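Local coordinates for protein pyridoxal kinase (Lactobacillus plantarum, PDB 3H74) that probably catalyses the ATP-dependent phosphorylation of pyridoxal to pyridoxal 5'-phosphate, at residues L7-L12 / L37-L42; L24-A29 / A218-G223; Q63-W68 / Q90-Y95. One frame throughout, in Å; residues are numbered along the deposited sequence.

Interaction 1 (L7-L12 / L37-L42); sequences LVAEDL and LPTSLL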
loop_
_atom_site.group_PDB
_atom_site.type_symbol
_atom_site.label_atom_id
_atom_site.label_comp_id
_atom_site.label_asym_id
_atom_site.label_seq_id
_atom_site.Cartn_x
_atom_site.Cartn_y
_atom_site.Cartn_z
ATOM N N LEU A 7 -9.022 -9.494 0.437
ATOM C CA LEU A 7 -7.840 -10.055 -0.179
ATOM C C LEU A 7 -6.695 -9.070 0.009
ATOM O O LEU A 7 -6.836 -7.880 -0.285
ATOM C CB LEU A 7 -8.093 -10.254 -1.674
ATOM C CG LEU A 7 -6.898 -10.624 -2.556
ATOM C CD1 LEU A 7 -6.271 -11.960 -2.129
ATOM C CD2 LEU A 7 -7.307 -10.657 -4.019
ATOM N N VAL A 8 -5.566 -9.565 0.498
ATOM C CA VAL A 8 -4.343 -8.761 0.567
ATOM C C VAL A 8 -3.272 -9.506 -0.200
ATOM O O VAL A 8 -2.876 -10.606 0.219
ATOM C CB VAL A 8 -3.870 -8.497 2.021
ATOM C CG1 VAL A 8 -2.644 -7.596 2.018
ATOM C CG2 VAL A 8 -4.992 -7.881 2.832
ATOM N N ALA A 9 -2.821 -8.932 -1.315
ATOM C CA ALA A 9 -1.795 -9.562 -2.136
ATOM C C ALA A 9 -0.558 -8.680 -2.131
ATOM O O ALA A 9 -0.584 -7.566 -2.665
ATOM C CB ALA A 9 -2.293 -9.786 -3.552
ATOM N N GLU A 10 0.502 -9.172 -1.489
ATOM C CA GLU A 10 1.788 -8.485 -1.440
ATOM C C GLU A 10 2.836 -9.476 -0.982
ATOM O O GLU A 10 2.531 -10.638 -0.744
ATOM C CB GLU A 10 1.734 -7.229 -0.553
ATOM C CG GLU A 10 1.377 -7.492 0.898
ATOM C CD GLU A 10 0.844 -6.258 1.587
ATOM O OE1 GLU A 10 0.166 -5.436 0.938
ATOM O OE2 GLU A 10 1.058 -6.121 2.793
ATOM N N ASP A 11 4.078 -9.028 -0.866
ATOM C CA ASP A 11 5.148 -9.947 -0.498
ATOM C C ASP A 11 5.026 -10.400 0.949
ATOM O O ASP A 11 4.493 -9.673 1.795
ATOM C CB ASP A 11 6.504 -9.287 -0.716
ATOM C CG ASP A 11 6.632 -7.978 0.043
ATOM O OD1 ASP A 11 5.963 -7.010 -0.327
ATOM O OD2 ASP A 11 7.385 -7.921 1.048
ATOM N N LEU A 12 5.518 -11.601 1.220
ATOM C CA LEU A 12 5.699 -12.086 2.579
ATOM C C LEU A 12 7.176 -12.386 2.772
ATOM O O LEU A 12 7.730 -13.267 2.104
ATOM C CB LEU A 12 4.868 -13.346 2.831
ATOM C CG LEU A 12 5.097 -14.019 4.186
ATOM C CD1 LEU A 12 4.734 -13.097 5.344
ATOM C CD2 LEU A 12 4.294 -15.307 4.270
ATOM N N LEU A 37 -2.362 -13.397 0.541
ATOM C CA LEU A 37 -1.767 -13.979 -0.655
ATOM C C LEU A 37 -0.366 -13.435 -0.942
ATOM O O LEU A 37 -0.221 -12.310 -1.428
ATOM C CB LEU A 37 -2.672 -13.713 -1.856
ATOM C CG LEU A 37 -2.181 -14.291 -3.182
ATOM C CD1 LEU A 37 -2.102 -15.801 -3.105
ATOM C CD2 LEU A 37 -3.071 -13.863 -4.340
ATOM N N PRO A 38 0.682 -14.229 -0.666
ATOM C CA PRO A 38 2.019 -13.772 -1.039
ATOM C C PRO A 38 2.186 -13.650 -2.552
ATOM O O PRO A 38 1.830 -14.569 -3.291
ATOM C CB PRO A 38 2.937 -14.882 -0.492
ATOM C CG PRO A 38 2.124 -15.543 0.606
ATOM C CD PRO A 38 0.724 -15.518 0.047
ATOM N N THR A 39 2.737 -12.524 -2.994
ATOM C CA THR A 39 3.115 -12.348 -4.393
ATOM C C THR A 39 4.562 -12.796 -4.607
ATOM O O THR A 39 4.980 -13.044 -5.740
ATOM C CB THR A 39 2.963 -10.885 -4.814
ATOM O OG1 THR A 39 3.653 -10.083 -3.858
ATOM C CG2 THR A 39 1.503 -10.461 -4.844
ATOM N N SER A 40 5.299 -12.881 -3.499
ATOM C CA SER A 40 6.698 -13.293 -3.440
ATOM C C SER A 40 6.883 -13.798 -2.012
ATOM O O SER A 40 6.235 -13.283 -1.094
ATOM C CB SER A 40 7.624 -12.098 -3.700
ATOM O OG SER A 40 8.996 -12.477 -3.666
ATOM N N LEU A 41 7.739 -14.803 -1.821
ATOM C CA LEU A 41 7.997 -15.354 -0.496
ATOM C C LEU A 41 9.505 -15.305 -0.254
ATOM O O LEU A 41 10.280 -15.869 -1.039
ATOM C CB LEU A 41 7.474 -16.788 -0.419
ATOM C CG LEU A 41 7.668 -17.520 0.904
ATOM C CD1 LEU A 41 7.038 -16.806 2.107
ATOM C CD2 LEU A 41 7.125 -18.937 0.771
ATOM N N LEU A 42 9.922 -14.633 0.815
ATOM C CA LEU A 42 11.347 -14.343 1.061
ATOM C C LEU A 42 11.750 -14.770 2.452
ATOM O O LEU A 42 10.955 -14.674 3.395
ATOM C CB LEU A 42 11.641 -12.848 0.933
ATOM C CG LEU A 42 11.222 -12.117 -0.345
ATOM C CD1 LEU A 42 9.780 -11.597 -0.272
ATOM C CD2 LEU A 42 12.153 -10.937 -0.578
#
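Val8, Glu10 and Leu12 trade backbone hydrogen bonds with Leu37, Thr39, Ser40 and Leu42 in a parallel pairing of neighbouring strands. Leu37 N gives to Val8 O at 2.9 Å. Glu10 N gives to Leu37 O at 3.2 Å, bent to 141° at the hydrogen. Thr39 N gives to Glu10 O. Here the register slips by one residue, a beta bulge. Leu12 then restores the ladder: its N gives to Ser40 O, almost straight at 177°, and its O accepts from Leu42 N.

On one sheet face, Leu37 CD2 packs 4.2 Å from Ala9 CB. On the other, Leu12 and Leu41 lie side by side, with Leu12 CD2 3.8 Å from Leu41 CD1.

At the corner, Thr39 CG2 is anti to the carbonyl carbon, 3.8 Å from Ala9 C. Thr39 OG1, between the backbone N and the carbonyl carbon (chi1 51°), is hydrogen-bonded to Tyr82 O. Asp11 OD2 is hydrogen-bonded to Ser19 OG at the start of helix 19-29. An alanine in place of Thr39 would probably leave Tyr82 O without that mate and open a gap beside the Ala9 backbone.

The backbone bonds thus hold the strands across the bulge, while Thr39 ties the corner to Tyr82.

Interaction 2 (L24-A29 / A218-G223); sequences LPVLTA and AAVIAG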
loop_
_atom_site.group_PDB
_atom_site.type_symbol
_atom_site.label_atom_id
_atom_site.label_comp_id
_atom_site.label_asym_id
_atom_site.label_seq_id
_atom_site.Cartn_x
_atom_site.Cartn_y
_atom_site.Cartn_z
ATOM N N LEU A 24 -1.477 -8.617 7.972
ATOM C CA LEU A 24 -2.312 -9.655 8.570
ATOM C C LEU A 24 -2.805 -9.289 9.970
ATOM O O LEU A 24 -4.015 -9.308 10.215
ATOM C CB LEU A 24 -1.612 -11.023 8.562
ATOM C CG LEU A 24 -2.191 -12.066 7.610
ATOM C CD1 LEU A 24 -1.251 -13.251 7.516
ATOM C CD2 LEU A 24 -3.592 -12.514 8.047
ATOM N N PRO A 25 -1.887 -8.988 10.907
ATOM C CA PRO A 25 -2.348 -8.569 12.233
ATOM C C PRO A 25 -3.257 -7.334 12.208
ATOM O O PRO A 25 -4.291 -7.318 12.879
ATOM C CB PRO A 25 -1.036 -8.287 12.989
ATOM C CG PRO A 25 -0.033 -9.176 12.309
ATOM C CD PRO A 25 -0.418 -9.096 10.862
ATOM N N VAL A 26 -2.897 -6.316 11.433
ATOM C CA VAL A 26 -3.664 -5.084 11.406
ATOM C C VAL A 26 -5.094 -5.316 10.906
ATOM O O VAL A 26 -6.066 -4.906 11.546
ATOM C CB VAL A 26 -2.928 -4.014 10.569
ATOM C CG1 VAL A 26 -3.834 -2.823 10.260
ATOM C CG2 VAL A 26 -1.667 -3.551 11.297
ATOM N N LEU A 27 -5.231 -5.988 9.770
ATOM C CA LEU A 27 -6.545 -6.170 9.178
ATOM C C LEU A 27 -7.382 -7.199 9.934
ATOM O O LEU A 27 -8.597 -7.063 10.032
ATOM C CB LEU A 27 -6.422 -6.475 7.685
ATOM C CG LEU A 27 -5.986 -5.234 6.884
ATOM C CD1 LEU A 27 -5.395 -5.641 5.543
ATOM C CD2 LEU A 27 -7.131 -4.241 6.704
ATOM N N THR A 28 -6.736 -8.203 10.506
ATOM C CA THR A 28 -7.438 -9.125 11.399
ATOM C C THR A 28 -8.008 -8.353 12.593
ATOM O O THR A 28 -9.180 -8.523 12.943
ATOM C CB THR A 28 -6.510 -10.258 11.858
ATOM O OG1 THR A 28 -6.085 -11.001 10.713
ATOM C CG2 THR A 28 -7.221 -11.211 12.815
ATOM N N ALA A 29 -7.207 -7.478 13.195
ATOM C CA ALA A 29 -7.684 -6.691 14.332
ATOM C C ALA A 29 -8.852 -5.801 13.935
ATOM O O ALA A 29 -9.736 -5.530 14.744
ATOM C CB ALA A 29 -6.553 -5.865 14.922
ATOM N N ALA A 218 -0.996 1.636 4.048
ATOM C CA ALA A 218 -1.933 1.100 3.076
ATOM C C ALA A 218 -2.944 0.163 3.722
ATOM O O ALA A 218 -4.128 0.212 3.405
ATOM C CB ALA A 218 -1.205 0.406 1.959
ATOM N N ALA A 219 -2.479 -0.701 4.627
ATOM C CA ALA A 219 -3.379 -1.617 5.321
ATOM C C ALA A 219 -4.415 -0.852 6.143
ATOM O O ALA A 219 -5.594 -1.190 6.134
ATOM C CB ALA A 219 -2.598 -2.602 6.197
ATOM N N VAL A 220 -3.967 0.175 6.860
ATOM C CA VAL A 220 -4.880 0.977 7.678
ATOM C C VAL A 220 -5.908 1.709 6.818
ATOM O O VAL A 220 -7.098 1.708 7.125
ATOM C CB VAL A 220 -4.112 1.950 8.599
ATOM C CG1 VAL A 220 -5.047 2.942 9.241
ATOM C CG2 VAL A 220 -3.349 1.169 9.661
ATOM N N ILE A 221 -5.444 2.315 5.735
ATOM C CA ILE A 221 -6.353 3.021 4.833
ATOM C C ILE A 221 -7.396 2.073 4.232
ATOM O O ILE A 221 -8.603 2.355 4.271
ATOM C CB ILE A 221 -5.568 3.775 3.741
ATOM C CG1 ILE A 221 -4.825 4.968 4.356
ATOM C CG2 ILE A 221 -6.489 4.224 2.591
ATOM C CD1 ILE A 221 -3.862 5.677 3.426
ATOM N N ALA A 222 -6.946 0.928 3.717
ATOM C CA ALA A 222 -7.872 -0.048 3.162
ATOM C C ALA A 222 -8.849 -0.524 4.225
ATOM O O ALA A 222 -10.049 -0.644 3.949
ATOM C CB ALA A 222 -7.128 -1.216 2.556
ATOM N N GLY A 223 -8.348 -0.798 5.432
ATOM C CA GLY A 223 -9.195 -1.273 6.517
ATOM C C GLY A 223 -10.264 -0.273 6.910
ATOM O O GLY A 223 -11.422 -0.638 7.143
#
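Leu27 and Val26 of helix 19-29 meet Ala219, Val220 and Gly223 of helix 213-226 in a buried apolar helix-helix contact. Both helices run the same way. The axes of the two short segments are inclined by only 19° and come within 9.5 Å. The contact lies beside the central sheet, where helix 19-29 links strands 4-13 and 32-42.

Leu27 does the closest touching. Its CG is anti to the carbonyl carbon, beside the backbone N (chi1 -72°). Its two methyl groups meet different parts of the facing helix. Leu27 CD2 lies 3.5 Å from Ala219 O and 3.6 Å from Gly223 CA. Leu27 CD1 is 4.2 Å from Ala219 CB. The leucine fork therefore rests on one turn of helix 213-226, between residues that carry one methyl or no side chain. A beta carbon at Gly223 would point toward helix 19-29 and would probably crowd Leu27 CD2.

Val26 works from the neighbouring position. Its CG1 is 4.1 Å from Val220 CG2, and the two side chains cross at about a right angle. The same CG1 stands 4.3 Å from Ala219 CB.

Further out, Leu27 also packs on Met6 and Val8 of strand 4-13. Val26 touches Leu266 and Ile270 of helix 264-274, and Val220 touches Ala238 and Trp241 of helix 231-251. Gly223 O accepts a hydrogen bond from Tyr32 OH.

The contact between the two segments is mainly apolar, with Leu27 CD2 resting against the Ala219 carbonyl. Ala219 and Gly223, both small, let Leu27 approach the backbone. The match depends on shape rather than on polar pairing.

Interaction 3 (Q63-W68 / Q90-Y95); sequences QVFAHW and QQITTY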
loop_
_atom_site.group_PDB
_atom_site.type_symbol
_atom_site.label_atom_id
_atom_site.label_comp_id
_atom_site.label_asym_id
_atom_site.label_seq_id
_atom_site.Cartn_x
_atom_site.Cartn_y
_atom_site.Cartn_z
ATOM N N GLN A 63 -2.502 -20.444 -10.576
ATOM C CA GLN A 63 -3.161 -21.620 -10.019
ATOM C C GLN A 63 -4.055 -21.278 -8.836
ATOM O O GLN A 63 -5.119 -21.862 -8.657
ATOM C CB GLN A 63 -2.126 -22.638 -9.585
ATOM C CG GLN A 63 -1.158 -23.066 -10.670
ATOM C CD GLN A 63 -0.212 -24.117 -10.163
ATOM O OE1 GLN A 63 -0.634 -25.158 -9.655
ATOM N NE2 GLN A 63 1.086 -23.841 -10.272
ATOM N N VAL A 64 -3.593 -20.348 -8.000
ATOM C CA VAL A 64 -4.405 -19.847 -6.888
ATOM C C VAL A 64 -5.700 -19.234 -7.417
ATOM O O VAL A 64 -6.783 -19.600 -6.979
ATOM C CB VAL A 64 -3.639 -18.795 -6.046
ATOM C CG1 VAL A 64 -4.537 -18.206 -4.965
ATOM C CG2 VAL A 64 -2.411 -19.415 -5.413
ATOM N N PHE A 65 -5.585 -18.324 -8.377
ATOM C CA PHE A 65 -6.762 -17.663 -8.915
ATOM C C PHE A 65 -7.698 -18.656 -9.599
ATOM O O PHE A 65 -8.917 -18.557 -9.457
ATOM C CB PHE A 65 -6.372 -16.539 -9.868
ATOM C CG PHE A 65 -5.615 -15.407 -9.207
ATOM C CD1 PHE A 65 -5.936 -14.981 -7.914
ATOM C CD2 PHE A 65 -4.592 -14.763 -9.887
ATOM C CE1 PHE A 65 -5.236 -13.935 -7.307
ATOM C CE2 PHE A 65 -3.893 -13.713 -9.284
ATOM C CZ PHE A 65 -4.218 -13.312 -7.987
ATOM N N ALA A 66 -7.128 -19.627 -10.317
ATOM C CA ALA A 66 -7.950 -20.662 -10.958
ATOM C C ALA A 66 -8.702 -21.479 -9.910
ATOM O O ALA A 66 -9.893 -21.780 -10.062
ATOM C CB ALA A 66 -7.084 -21.560 -11.806
ATOM N N HIS A 67 -8.011 -21.837 -8.827
ATOM C CA HIS A 67 -8.649 -22.584 -7.756
ATOM C C HIS A 67 -9.775 -21.782 -7.092
ATOM O O HIS A 67 -10.892 -22.279 -6.919
ATOM C CB HIS A 67 -7.633 -23.049 -6.715
ATOM C CG HIS A 67 -8.258 -23.788 -5.583
ATOM N ND1 HIS A 67 -7.788 -23.722 -4.285
ATOM C CD2 HIS A 67 -9.344 -24.596 -5.552
ATOM C CE1 HIS A 67 -8.552 -24.472 -3.512
ATOM N NE2 HIS A 67 -9.505 -25.009 -4.254
ATOM N N TRP A 68 -9.478 -20.544 -6.701
ATOM C CA TRP A 68 -10.499 -19.713 -6.079
ATOM C C TRP A 68 -11.722 -19.547 -6.986
ATOM O O TRP A 68 -12.850 -19.558 -6.504
ATOM C CB TRP A 68 -9.935 -18.351 -5.714
ATOM C CG TRP A 68 -8.913 -18.368 -4.607
ATOM C CD1 TRP A 68 -8.583 -19.411 -3.789
ATOM C CD2 TRP A 68 -8.124 -17.260 -4.186
ATOM N NE1 TRP A 68 -7.623 -19.019 -2.881
ATOM C CE2 TRP A 68 -7.330 -17.697 -3.103
ATOM C CE3 TRP A 68 -8.005 -15.933 -4.626
ATOM C CZ2 TRP A 68 -6.423 -16.847 -2.454
ATOM C CZ3 TRP A 68 -7.108 -15.090 -3.982
ATOM C CH2 TRP A 68 -6.331 -15.552 -2.901
ATOM N N GLN A 90 -0.457 -8.577 -14.411
ATOM C CA GLN A 90 -1.488 -8.924 -15.389
ATOM C C GLN A 90 -2.469 -9.959 -14.851
ATOM O O GLN A 90 -3.676 -9.813 -15.005
ATOM C CB GLN A 90 -0.845 -9.413 -16.688
ATOM C CG GLN A 90 -0.055 -8.332 -17.407
ATOM C CD GLN A 90 0.793 -8.866 -18.550
ATOM O OE1 GLN A 90 1.055 -10.063 -18.644
ATOM N NE2 GLN A 90 1.236 -7.968 -19.420
ATOM N N GLN A 91 -1.938 -10.985 -14.194
ATOM C CA GLN A 91 -2.768 -12.025 -13.585
ATOM C C GLN A 91 -3.706 -11.449 -12.534
ATOM O O GLN A 91 -4.897 -11.753 -12.509
ATOM C CB GLN A 91 -1.888 -13.092 -12.947
ATOM C CG GLN A 91 -1.158 -13.976 -13.956
ATOM C CD GLN A 91 -2.010 -15.137 -14.474
ATOM O OE1 GLN A 91 -3.043 -15.484 -13.891
ATOM N NE2 GLN A 91 -1.571 -15.745 -15.566
ATOM N N ILE A 92 -3.157 -10.608 -11.657
ATOM C CA ILE A 92 -3.960 -9.955 -10.621
ATOM C C ILE A 92 -5.043 -9.059 -11.235
ATOM O O ILE A 92 -6.197 -9.099 -10.814
ATOM C CB ILE A 92 -3.074 -9.173 -9.617
ATOM C CG1 ILE A 92 -2.192 -10.145 -8.831
ATOM C CG2 ILE A 92 -3.931 -8.300 -8.677
ATOM C CD1 ILE A 92 -1.063 -9.477 -8.062
ATOM N N THR A 93 -4.665 -8.278 -12.246
ATOM C CA THR A 93 -5.602 -7.354 -12.892
ATOM C C THR A 93 -6.860 -8.083 -13.385
ATOM O O THR A 93 -7.983 -7.668 -13.101
ATOM C CB THR A 93 -4.935 -6.574 -14.051
ATOM O OG1 THR A 93 -3.823 -5.820 -13.550
ATOM C CG2 THR A 93 -5.926 -5.608 -14.703
ATOM N N THR A 94 -6.670 -9.193 -14.091
ATOM C CA THR A 94 -7.829 -9.902 -14.642
ATOM C C THR A 94 -8.633 -10.629 -13.561
ATOM O O THR A 94 -9.866 -10.687 -13.638
ATOM C CB THR A 94 -7.460 -10.881 -15.759
ATOM O OG1 THR A 94 -6.717 -11.966 -15.204
ATOM C CG2 THR A 94 -6.650 -10.190 -16.858
ATOM N N TYR A 95 -7.950 -11.148 -12.539
ATOM C CA TYR A 95 -8.656 -11.792 -11.435
ATOM C C TYR A 95 -9.581 -10.805 -10.721
ATOM O O TYR A 95 -10.743 -11.106 -10.443
ATOM C CB TYR A 95 -7.709 -12.475 -10.435
ATOM C CG TYR A 95 -8.501 -13.137 -9.346
ATOM C CD1 TYR A 95 -9.233 -14.295 -9.612
ATOM C CD2 TYR A 95 -8.586 -12.578 -8.068
ATOM C CE1 TYR A 95 -9.990 -14.898 -8.636
ATOM C CE2 TYR A 95 -9.347 -13.181 -7.082
ATOM C CZ TYR A 95 -10.052 -14.333 -7.375
ATOM O OH TYR A 95 -10.813 -14.920 -6.402
#
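Phe65 and Tyr95 stack their rings in an offset pair between helices 61-70 and 86-98. The centroids are 4.4 Å apart and the planes are turned by only 11°. Phe65 CD1 lies over the Tyr95 face near the rim, 3.5 Å from Tyr95 CG. That CG is anti to the backbone N of Tyr95 (chi1 -179°), where it meets Phe65 CD1. In return, Tyr95 CB sits over the centre of the Phe65 ring, 3.8 Å from its centroid, in a CH-pi contact.

Ile92 meets the Phe65 edge, where Ile92 CG1 is 3.9 Å from Phe65 CZ. Gln91 O also approaches Phe65 CE2, at 3.9 Å. At the far end of the tyrosine, Tyr95 OH comes 3.5 Å from Trp68 CE3, at the indole edge. The Trp68 and Tyr95 rings are inclined by 57°, and the two side chains cross at about a right angle.

Further contacts back this group. Within its own helix, Val64 CG1 lies over one face of the indole, toward the rim. Phe75 meets the Trp68 ring and touches Tyr95, while Leu37 of strand 32-42 packs on Val64, Phe65 and Trp68. Ile92 also leans on Leu131 of helix 122-131.

The two helices run nearly parallel, and the axes of the two segments come within 10.8 Å. Phe65, Trp68 and Tyr95 form an aromatic cluster between adjacent helices of the alpha/beta ribokinase-like fold.

From the N terminus, strand 4-13 leads through helix 19-29 to strand 32-42. Interaction 1 closes this short beta-alpha-beta unit by pairing its two strands. Interaction 2 starts from the connecting helix and closes a much longer loop, 189 residues on, at helix 213-226. Interactions 1 and 2 therefore cross along the chain, and they touch where Val8 meets Leu27. Interaction 3 follows interaction 1 in series and is nested inside the loop of interaction 2. It joins helices 61-70 and 86-98. Leu7 and Leu37 of interaction 1 pack on its first helix. Interactions 2 and 3 stay about 12 Å apart at their nearest atoms, with the paired strands linking them.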